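Local atomic coordinates of telomere length regulator taz1 (Schizosaccharomyces pombe, PDB entry 4ZMK), a protein that binds double-stranded telomeric DNA as a homodimer and regulates telomere length and function in fission yeast. Residues 11-16 / 24-29; 29-34 / 55-60; 35-40 / 47-52. All coordinates share one frame; numbering follows the deposited sequence.

Contact 1 of 3, residues 11-16 / 24-29; sequences NSIDNT and LGLVSS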
loop_
_atom_site.group_PDB
_atom_site.type_symbol
_atom_site.label_atom_id
_atom_site.label_comp_id
_atom_site.label_asym_id
_atom_site.label_seq_id
_atom_site.Cartn_x
_atom_site.Cartn_y
_atom_site.Cartn_z
ATOM N N ASN A 11 -7.647 -5.311 -10.690
ATOM C CA ASN A 11 -7.508 -5.367 -12.142
ATOM C C ASN A 11 -7.984 -4.113 -12.871
ATOM O O ASN A 11 -7.823 -4.012 -14.078
ATOM C CB ASN A 11 -8.209 -6.604 -12.719
ATOM C CG ASN A 11 -9.707 -6.548 -12.599
ATOM O OD1 ASN A 11 -10.297 -5.496 -12.364
ATOM N ND2 ASN A 11 -10.342 -7.698 -12.763
ATOM N N SER A 12 -8.553 -3.157 -12.146
ATOM C CA SER A 12 -8.945 -1.890 -12.770
ATOM C C SER A 12 -8.287 -0.680 -12.126
ATOM O O SER A 12 -8.609 0.444 -12.482
ATOM C CB SER A 12 -10.469 -1.694 -12.722
ATOM O OG SER A 12 -11.151 -2.642 -13.521
ATOM N N ILE A 13 -7.370 -0.891 -11.188
ATOM C CA ILE A 13 -6.904 0.229 -10.377
ATOM C C ILE A 13 -6.105 1.253 -11.186
ATOM O O ILE A 13 -5.924 2.382 -10.750
ATOM C CB ILE A 13 -6.071 -0.256 -9.172
ATOM C CG1 ILE A 13 -6.039 0.829 -8.091
ATOM C CG2 ILE A 13 -4.683 -0.670 -9.603
ATOM C CD1 ILE A 13 -5.517 0.357 -6.770
ATOM N N ASP A 14 -5.659 0.886 -12.380
ATOM C CA ASP A 14 -4.895 1.833 -13.184
ATOM C C ASP A 14 -5.761 2.452 -14.271
ATOM O O ASP A 14 -5.256 3.096 -15.190
ATOM C CB ASP A 14 -3.661 1.168 -13.795
ATOM C CG ASP A 14 -4.005 -0.012 -14.661
ATOM O OD1 ASP A 14 -5.099 -0.589 -14.478
ATOM O OD2 ASP A 14 -3.169 -0.369 -15.518
ATOM N N ASN A 15 -7.070 2.249 -14.152
ATOM C CA ASN A 15 -8.051 2.933 -14.988
ATOM C C ASN A 15 -8.256 4.332 -14.438
ATOM O O ASN A 15 -8.632 4.490 -13.283
ATOM C CB ASN A 15 -9.374 2.152 -15.017
ATOM C CG ASN A 15 -10.437 2.781 -15.924
ATOM O OD1 ASN A 15 -10.398 3.971 -16.241
ATOM N ND2 ASN A 15 -11.411 1.971 -16.323
ATOM N N THR A 16 -8.010 5.346 -15.260
ATOM C CA THR A 16 -8.074 6.724 -14.788
ATOM C C THR A 16 -9.498 7.213 -14.522
ATOM O O THR A 16 -9.686 8.274 -13.923
ATOM C CB THR A 16 -7.423 7.687 -15.787
ATOM O OG1 THR A 16 -8.179 7.683 -17.002
ATOM C CG2 THR A 16 -5.975 7.280 -16.075
ATOM N N LEU A 24 -8.053 4.942 -3.341
ATOM C CA LEU A 24 -7.552 4.836 -1.971
ATOM C C LEU A 24 -8.311 3.764 -1.190
ATOM O O LEU A 24 -7.748 3.118 -0.326
ATOM C CB LEU A 24 -7.646 6.180 -1.251
ATOM C CG LEU A 24 -6.656 7.223 -1.771
ATOM C CD1 LEU A 24 -6.856 8.577 -1.090
ATOM C CD2 LEU A 24 -5.233 6.715 -1.594
ATOM N N GLY A 25 -9.583 3.569 -1.516
ATOM C CA GLY A 25 -10.364 2.498 -0.924
ATOM C C GLY A 25 -9.856 1.127 -1.324
ATOM O O GLY A 25 -9.864 0.209 -0.522
ATOM N N LEU A 26 -9.415 0.987 -2.570
ATOM C CA LEU A 26 -8.901 -0.285 -3.058
ATOM C C LEU A 26 -7.533 -0.589 -2.447
ATOM O O LEU A 26 -7.249 -1.730 -2.100
ATOM C CB LEU A 26 -8.814 -0.278 -4.591
ATOM C CG LEU A 26 -10.141 -0.212 -5.355
ATOM C CD1 LEU A 26 -9.900 -0.102 -6.842
ATOM C CD2 LEU A 26 -10.991 -1.411 -5.050
ATOM N N VAL A 27 -6.694 0.436 -2.307
ATOM C CA VAL A 27 -5.363 0.264 -1.730
ATOM C C VAL A 27 -5.462 -0.079 -0.246
ATOM O O VAL A 27 -4.839 -1.032 0.221
ATOM C CB VAL A 27 -4.510 1.519 -1.940
ATOM C CG1 VAL A 27 -3.135 1.320 -1.369
ATOM C CG2 VAL A 27 -4.423 1.819 -3.420
ATOM N N SER A 28 -6.258 0.698 0.480
ATOM C CA SER A 28 -6.535 0.451 1.890
ATOM C C SER A 28 -6.967 -0.994 2.134
ATOM O O SER A 28 -6.482 -1.654 3.040
ATOM C CB SER A 28 -7.625 1.416 2.379
ATOM O OG SER A 28 -7.901 1.254 3.757
ATOM N N SER A 29 -7.907 -1.457 1.317
ATOM C CA SER A 29 -8.430 -2.811 1.413
ATOM C C SER A 29 -7.318 -3.843 1.204
ATOM O O SER A 29 -7.230 -4.827 1.930
ATOM C CB SER A 29 -9.548 -3.011 0.388
ATOM O OG SER A 29 -10.062 -4.324 0.440
#
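With CG1 of Ile-13 anti to the backbone N (chi1 -159°) and CD1 extended beyond it (chi2 167°), the longer branch of this isoleucine reaches out of its loop to meet Leu-26 and Val-27 on helix 20-40. Its terminal methyl CD1 does most of the touching, lying 3.8 Å from Val-27 CG2 and 4.0 Å from Leu-26 CB. The isoleucine crosses the valine at about a right angle, whereas it and Leu-26 slide past one another in opposite directions, so that Leu-26 CD1 comes back alongside Ile-13 CG1 at 4.2 Å. On the loop side the chain is folded into a type I beta turn from Ser-12 to Asn-15, closed by the bond from Asn-15 N to Ser-12 O, with Ile-13 at its second position. The same turn is fastened to helix 44-70, where Arg-64 donates to the carbonyl oxygens of Ile-13 and Asn-15 and Ser-63 bonds to Asp-14. Ile-13 and Val-27 both also touch Leu-61 of that helix, and Val-27 packs on Leu-61 of the second subunit. No hydrogen bond joins 11-16 to 24-29. Segment 11-16 therefore meets 24-29 through the one apolar side chain of Ile-13, by van der Waals packing of methyl and methylene groups, while polar bonds to helix 44-70 fix the turn that carries it.

Contact 2 of 3, residues 29-34 / 55-60; sequences SALDKI and HTLSKS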
loop_
_atom_site.group_PDB
_atom_site.type_symbol
_atom_site.label_atom_id
_atom_site.label_comp_id
_atom_site.label_asym_id
_atom_site.label_seq_id
_atom_site.Cartn_x
_atom_site.Cartn_y
_atom_site.Cartn_z
ATOM N N SER A 29 -7.907 -1.457 1.317
ATOM C CA SER A 29 -8.430 -2.811 1.413
ATOM C C SER A 29 -7.318 -3.843 1.204
ATOM O O SER A 29 -7.230 -4.827 1.930
ATOM C CB SER A 29 -9.548 -3.011 0.388
ATOM O OG SER A 29 -10.062 -4.324 0.440
ATOM N N ALA A 30 -6.481 -3.603 0.199
ATOM C CA ALA A 30 -5.366 -4.487 -0.103
ATOM C C ALA A 30 -4.355 -4.503 1.039
ATOM O O ALA A 30 -3.916 -5.571 1.469
ATOM C CB ALA A 30 -4.700 -4.080 -1.412
ATOM N N LEU A 31 -4.013 -3.329 1.556
ATOM C CA LEU A 31 -3.096 -3.249 2.697
ATOM C C LEU A 31 -3.632 -3.936 3.955
ATOM O O LEU A 31 -2.876 -4.522 4.721
ATOM C CB LEU A 31 -2.776 -1.795 3.016
ATOM C CG LEU A 31 -1.837 -1.093 2.055
ATOM C CD1 LEU A 31 -1.911 0.409 2.283
ATOM C CD2 LEU A 31 -0.428 -1.598 2.274
ATOM N N ASP A 32 -4.934 -3.845 4.186
ATOM C CA ASP A 32 -5.539 -4.503 5.344
ATOM C C ASP A 32 -5.438 -6.033 5.246
ATOM O O ASP A 32 -5.318 -6.721 6.257
ATOM C CB ASP A 32 -7.012 -4.095 5.494
ATOM C CG ASP A 32 -7.183 -2.648 5.927
ATOM O OD1 ASP A 32 -6.170 -2.008 6.278
ATOM O OD2 ASP A 32 -8.335 -2.155 5.930
ATOM N N LYS A 33 -5.519 -6.560 4.028
ATOM C CA LYS A 33 -5.344 -7.985 3.799
ATOM C C LYS A 33 -3.884 -8.403 4.036
ATOM O O LYS A 33 -3.625 -9.490 4.535
ATOM C CB LYS A 33 -5.802 -8.353 2.389
ATOM C CG LYS A 33 -7.283 -8.059 2.163
ATOM C CD LYS A 33 -7.716 -8.335 0.734
ATOM C CE LYS A 33 -9.228 -8.181 0.579
ATOM N NZ LYS A 33 -9.693 -8.515 -0.800
ATOM N N ILE A 34 -2.943 -7.532 3.686
ATOM C CA ILE A 34 -1.527 -7.744 3.996
ATOM C C ILE A 34 -1.281 -7.727 5.507
ATOM O O ILE A 34 -0.587 -8.588 6.040
ATOM C CB ILE A 34 -0.644 -6.665 3.311
ATOM C CG1 ILE A 34 -0.659 -6.860 1.802
ATOM C CG2 ILE A 34 0.787 -6.685 3.826
ATOM C CD1 ILE A 34 -0.051 -5.697 1.057
ATOM N N HIS A 55 4.038 -6.429 -3.467
ATOM C CA HIS A 55 4.676 -6.218 -4.755
ATOM C C HIS A 55 3.681 -5.991 -5.882
ATOM O O HIS A 55 3.882 -5.144 -6.746
ATOM C CB HIS A 55 5.553 -7.422 -5.086
ATOM C CG HIS A 55 6.405 -7.229 -6.295
ATOM N ND1 HIS A 55 6.176 -7.902 -7.479
ATOM C CD2 HIS A 55 7.480 -6.442 -6.511
ATOM C CE1 HIS A 55 7.076 -7.535 -8.368
ATOM N NE2 HIS A 55 7.885 -6.649 -7.806
ATOM N N THR A 56 2.619 -6.777 -5.883
ATOM C CA THR A 56 1.577 -6.662 -6.888
ATOM C C THR A 56 0.881 -5.307 -6.775
ATOM O O THR A 56 0.618 -4.652 -7.771
ATOM C CB THR A 56 0.563 -7.812 -6.732
ATOM O OG1 THR A 56 1.243 -9.059 -6.927
ATOM C CG2 THR A 56 -0.613 -7.690 -7.711
ATOM N N LEU A 57 0.596 -4.895 -5.546
ATOM C CA LEU A 57 -0.041 -3.620 -5.289
ATOM C C LEU A 57 0.863 -2.458 -5.728
ATOM O O LEU A 57 0.415 -1.526 -6.393
ATOM C CB LEU A 57 -0.393 -3.511 -3.812
ATOM C CG LEU A 57 -1.085 -2.247 -3.317
ATOM C CD1 LEU A 57 -2.417 -2.097 -3.965
ATOM C CD2 LEU A 57 -1.258 -2.321 -1.818
ATOM N N SER A 58 2.139 -2.534 -5.372
ATOM C CA SER A 58 3.104 -1.498 -5.737
ATOM C C SER A 58 3.173 -1.350 -7.265
ATOM O O SER A 58 3.123 -0.256 -7.808
ATOM C CB SER A 58 4.472 -1.838 -5.168
ATOM O OG SER A 58 5.387 -0.784 -5.345
ATOM N N LYS A 59 3.252 -2.477 -7.946
ATOM C CA LYS A 59 3.365 -2.513 -9.389
ATOM C C LYS A 59 2.110 -1.912 -10.028
ATOM O O LYS A 59 2.186 -1.242 -11.064
ATOM C CB LYS A 59 3.605 -3.960 -9.835
ATOM C CG LYS A 59 3.726 -4.188 -11.304
ATOM C CD LYS A 59 3.805 -5.680 -11.621
ATOM C CE LYS A 59 3.444 -5.928 -13.089
ATOM N NZ LYS A 59 3.174 -7.359 -13.401
ATOM N N SER A 60 0.959 -2.107 -9.382
ATOM C CA SER A 60 -0.289 -1.598 -9.933
ATOM C C SER A 60 -0.422 -0.094 -9.704
ATOM O O SER A 60 -1.018 0.607 -10.520
ATOM C CB SER A 60 -1.491 -2.337 -9.343
ATOM O OG SER A 60 -1.878 -1.793 -8.096
#
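Leu-57 meets Ala-30 and Leu-31 in the core of an antiparallel helical hairpin, helix 20-40 packed against helix 44-70, which pairs with a second copy to form the Taz1 dimerization domain. The leucine carries the contact from its side. Its side chain sets out toward the facing helix, and with CG anti to the backbone N (chi1 -180°) the forked end straddles the methyl of Ala-30: CD2 lies 3.9 Å from Ala-30 CB and CD1 4.0 Å from that same carbon. Both branches thus rest on one small side chain, consistent with the CA atoms of Ala-30 and Leu-57 lying only 7.5 Å apart.

Leu-31 is turned differently. It leaves its backbone pointing along the interface, and its outer part then bends nearer, so that it crosses Leu-57 at about a right angle. All three side chains are buried, and the packing is wholly apolar.

The second subunit closes over the same region: Leu-31 packs on Leu-31 of the second subunit and also receives that chain's Leu-57 and Ser-58. Beside this apolar centre, Asp-32 OD1 is hydrogen-bonded to Ser-58 OG of the second subunit, and the reciprocal pair repeats the bond. Leu-57 also touches Leu-10 of the loop before helix 20-40, so one leucine links loop, hairpin and dimer. Within the hairpin itself, CD2 of Leu-57 is the point of touch for both partners: besides resting on Ala-30 it lies 4.1 Å from Leu-31 CG, which places this methyl between two consecutive residues of helix 20-40.

Contact 3 of 3, residues 35-40 / 47-52; sequences TGLLSA and VSQARD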
loop_
_atom_site.group_PDB
_atom_site.type_symbol
_atom_site.label_atom_id
_atom_site.label_comp_id
_atom_site.label_asym_id
_atom_site.label_seq_id
_atom_site.Cartn_x
_atom_site.Cartn_y
_atom_site.Cartn_z
ATOM N N THR A 35 -1.841 -6.733 6.187
ATOM C CA THR A 35 -1.778 -6.666 7.645
ATOM C C THR A 35 -2.333 -7.937 8.280
ATOM O O THR A 35 -1.757 -8.483 9.217
ATOM C CB THR A 35 -2.554 -5.451 8.182
ATOM O OG1 THR A 35 -2.003 -4.262 7.624
ATOM C CG2 THR A 35 -2.454 -5.363 9.686
ATOM N N GLY A 36 -3.453 -8.411 7.754
ATOM C CA GLY A 36 -4.077 -9.612 8.273
ATOM C C GLY A 36 -3.188 -10.828 8.128
ATOM O O GLY A 36 -3.051 -11.604 9.068
ATOM N N LEU A 37 -2.592 -11.000 6.954
ATOM C CA LEU A 37 -1.668 -12.101 6.744
ATOM C C LEU A 37 -0.537 -12.042 7.764
ATOM O O LEU A 37 -0.241 -13.030 8.431
ATOM C CB LEU A 37 -1.109 -12.090 5.324
ATOM C CG LEU A 37 -2.058 -12.594 4.241
ATOM C CD1 LEU A 37 -1.298 -12.877 2.957
ATOM C CD2 LEU A 37 -2.766 -13.839 4.704
ATOM N N LEU A 38 0.050 -10.863 7.920
ATOM C CA LEU A 38 1.191 -10.677 8.809
ATOM C C LEU A 38 0.830 -10.699 10.292
ATOM O O LEU A 38 1.705 -10.600 11.144
ATOM C CB LEU A 38 1.892 -9.363 8.477
ATOM C CG LEU A 38 2.351 -9.311 7.032
ATOM C CD1 LEU A 38 2.951 -7.956 6.717
ATOM C CD2 LEU A 38 3.343 -10.436 6.793
ATOM N N SER A 39 -0.450 -10.817 10.607
ATOM C CA SER A 39 -0.881 -10.788 11.998
ATOM C C SER A 39 -1.119 -12.187 12.522
ATOM O O SER A 39 -1.115 -12.417 13.729
ATOM C CB SER A 39 -2.158 -9.962 12.152
ATOM O OG SER A 39 -1.931 -8.599 11.844
ATOM N N ALA A 40 -1.345 -13.115 11.605
ATOM C CA ALA A 40 -1.639 -14.494 11.963
ATOM C C ALA A 40 -0.385 -15.235 12.411
ATOM O O ALA A 40 -0.299 -15.706 13.543
ATOM C CB ALA A 40 -2.287 -15.216 10.787
ATOM N N VAL A 47 4.388 -15.441 4.718
ATOM C CA VAL A 47 5.187 -14.249 4.505
ATOM C C VAL A 47 5.385 -14.019 3.024
ATOM O O VAL A 47 5.382 -12.888 2.559
ATOM C CB VAL A 47 6.551 -14.348 5.205
ATOM C CG1 VAL A 47 7.498 -13.262 4.708
ATOM C CG2 VAL A 47 6.370 -14.256 6.709
ATOM N N SER A 48 5.537 -15.106 2.280
ATOM C CA SER A 48 5.751 -15.020 0.838
ATOM C C SER A 48 4.488 -14.546 0.106
ATOM O O SER A 48 4.571 -13.864 -0.915
ATOM C CB SER A 48 6.210 -16.374 0.293
ATOM O OG SER A 48 6.351 -16.346 -1.116
ATOM N N GLN A 49 3.320 -14.891 0.635
ATOM C CA GLN A 49 2.077 -14.487 0.009
ATOM C C GLN A 49 1.861 -12.992 0.237
ATOM O O GLN A 49 1.445 -12.278 -0.672
ATOM C CB GLN A 49 0.905 -15.302 0.547
ATOM C CG GLN A 49 -0.396 -15.090 -0.209
ATOM C CD GLN A 49 -0.265 -15.396 -1.692
ATOM O OE1 GLN A 49 -0.136 -16.549 -2.091
ATOM N NE2 GLN A 49 -0.296 -14.356 -2.514
ATOM N N ALA A 50 2.155 -12.532 1.451
ATOM C CA ALA A 50 2.079 -11.113 1.807
ATOM C C ALA A 50 3.038 -10.276 0.952
ATOM O O ALA A 50 2.703 -9.164 0.535
ATOM C CB ALA A 50 2.377 -10.919 3.297
ATOM N N ARG A 51 4.229 -10.822 0.699
ATOM C CA ARG A 51 5.196 -10.180 -0.177
ATOM C C ARG A 51 4.684 -10.102 -1.621
ATOM O O ARG A 51 4.903 -9.107 -2.303
ATOM C CB ARG A 51 6.529 -10.922 -0.126
ATOM C CG ARG A 51 7.588 -10.339 -1.030
ATOM C CD ARG A 51 8.759 -11.297 -1.192
ATOM N NE ARG A 51 8.315 -12.672 -1.413
ATOM C CZ ARG A 51 7.821 -13.119 -2.561
ATOM N NH1 ARG A 51 7.706 -12.296 -3.596
ATOM N NH2 ARG A 51 7.438 -14.384 -2.674
ATOM N N ASP A 52 3.999 -11.146 -2.088
ATOM C CA ASP A 52 3.383 -11.095 -3.414
ATOM C C ASP A 52 2.304 -10.021 -3.459
ATOM O O ASP A 52 2.208 -9.275 -4.428
ATOM C CB ASP A 52 2.772 -12.446 -3.813
ATOM C CG ASP A 52 3.826 -13.493 -4.147
ATOM O OD1 ASP A 52 5.023 -13.148 -4.225
ATOM O OD2 ASP A 52 3.458 -14.667 -4.344
#
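This is an antiparallel helix-helix contact near the closed end of the hairpin, where Leu-37 and Leu-38 from the C-terminal part of helix 20-40 pack against Gln-49 and Ala-50 early in helix 44-70. The axes of the two short segments run at 165° to each other and approach to 9.2 Å. Ala-50 points toward the partner helix and is met by both leucines. CD2 of Leu-38 reaches its CB at 3.7 Å, although Leu-38 leaves its backbone along the interface and only the end of the chain swings inward. Leu-37 faces the partner helix directly; its CD1 lies 3.8 Å from Ala-50 N and 4.0 Å from Gln-49 CG, touching backbone and side chain together. The glutamine has CG anti to its N (chi1 -171°), which places that carbon by Leu-37, and the bend at chi2 (57°) then carries the amide end away; the side chain also touches Phe-3 and Ser-4 of helix 3-7. Next to Ala-50, Arg-51 turns from this interface and, in the conformer described, forms a salt bridge to Asp-52, NH1 to OD1 at 2.9 Å. Leu-38 packs on Arg-51 of the second subunit. Across the pair there is no hydrogen bond: the helices pack here through the two leucines on the Ala-50 methyl and the aliphatic part of Gln-49, whose amide end leads away.

The three contacts follow one another along helix 20-40, which all of them use, from contact 1 through contact 2 to contact 3. Contacts 1 and 2 have centres about 9 Å apart, share Ser-29 and touch where Val-27 meets Leu-57; contacts 2 and 3 have centres about 10 Å apart and join the same two helices. Contact 3 sits closer to the hairpin turn, within the span that contact 2 encloses. Contacts 1 and 3, with centres about 19 Å apart, lie on opposite sides of the chain's centre. Since every one also touches the second subunit, the packing that shapes the hairpin and its preceding loop is continuous with that of the homodimer.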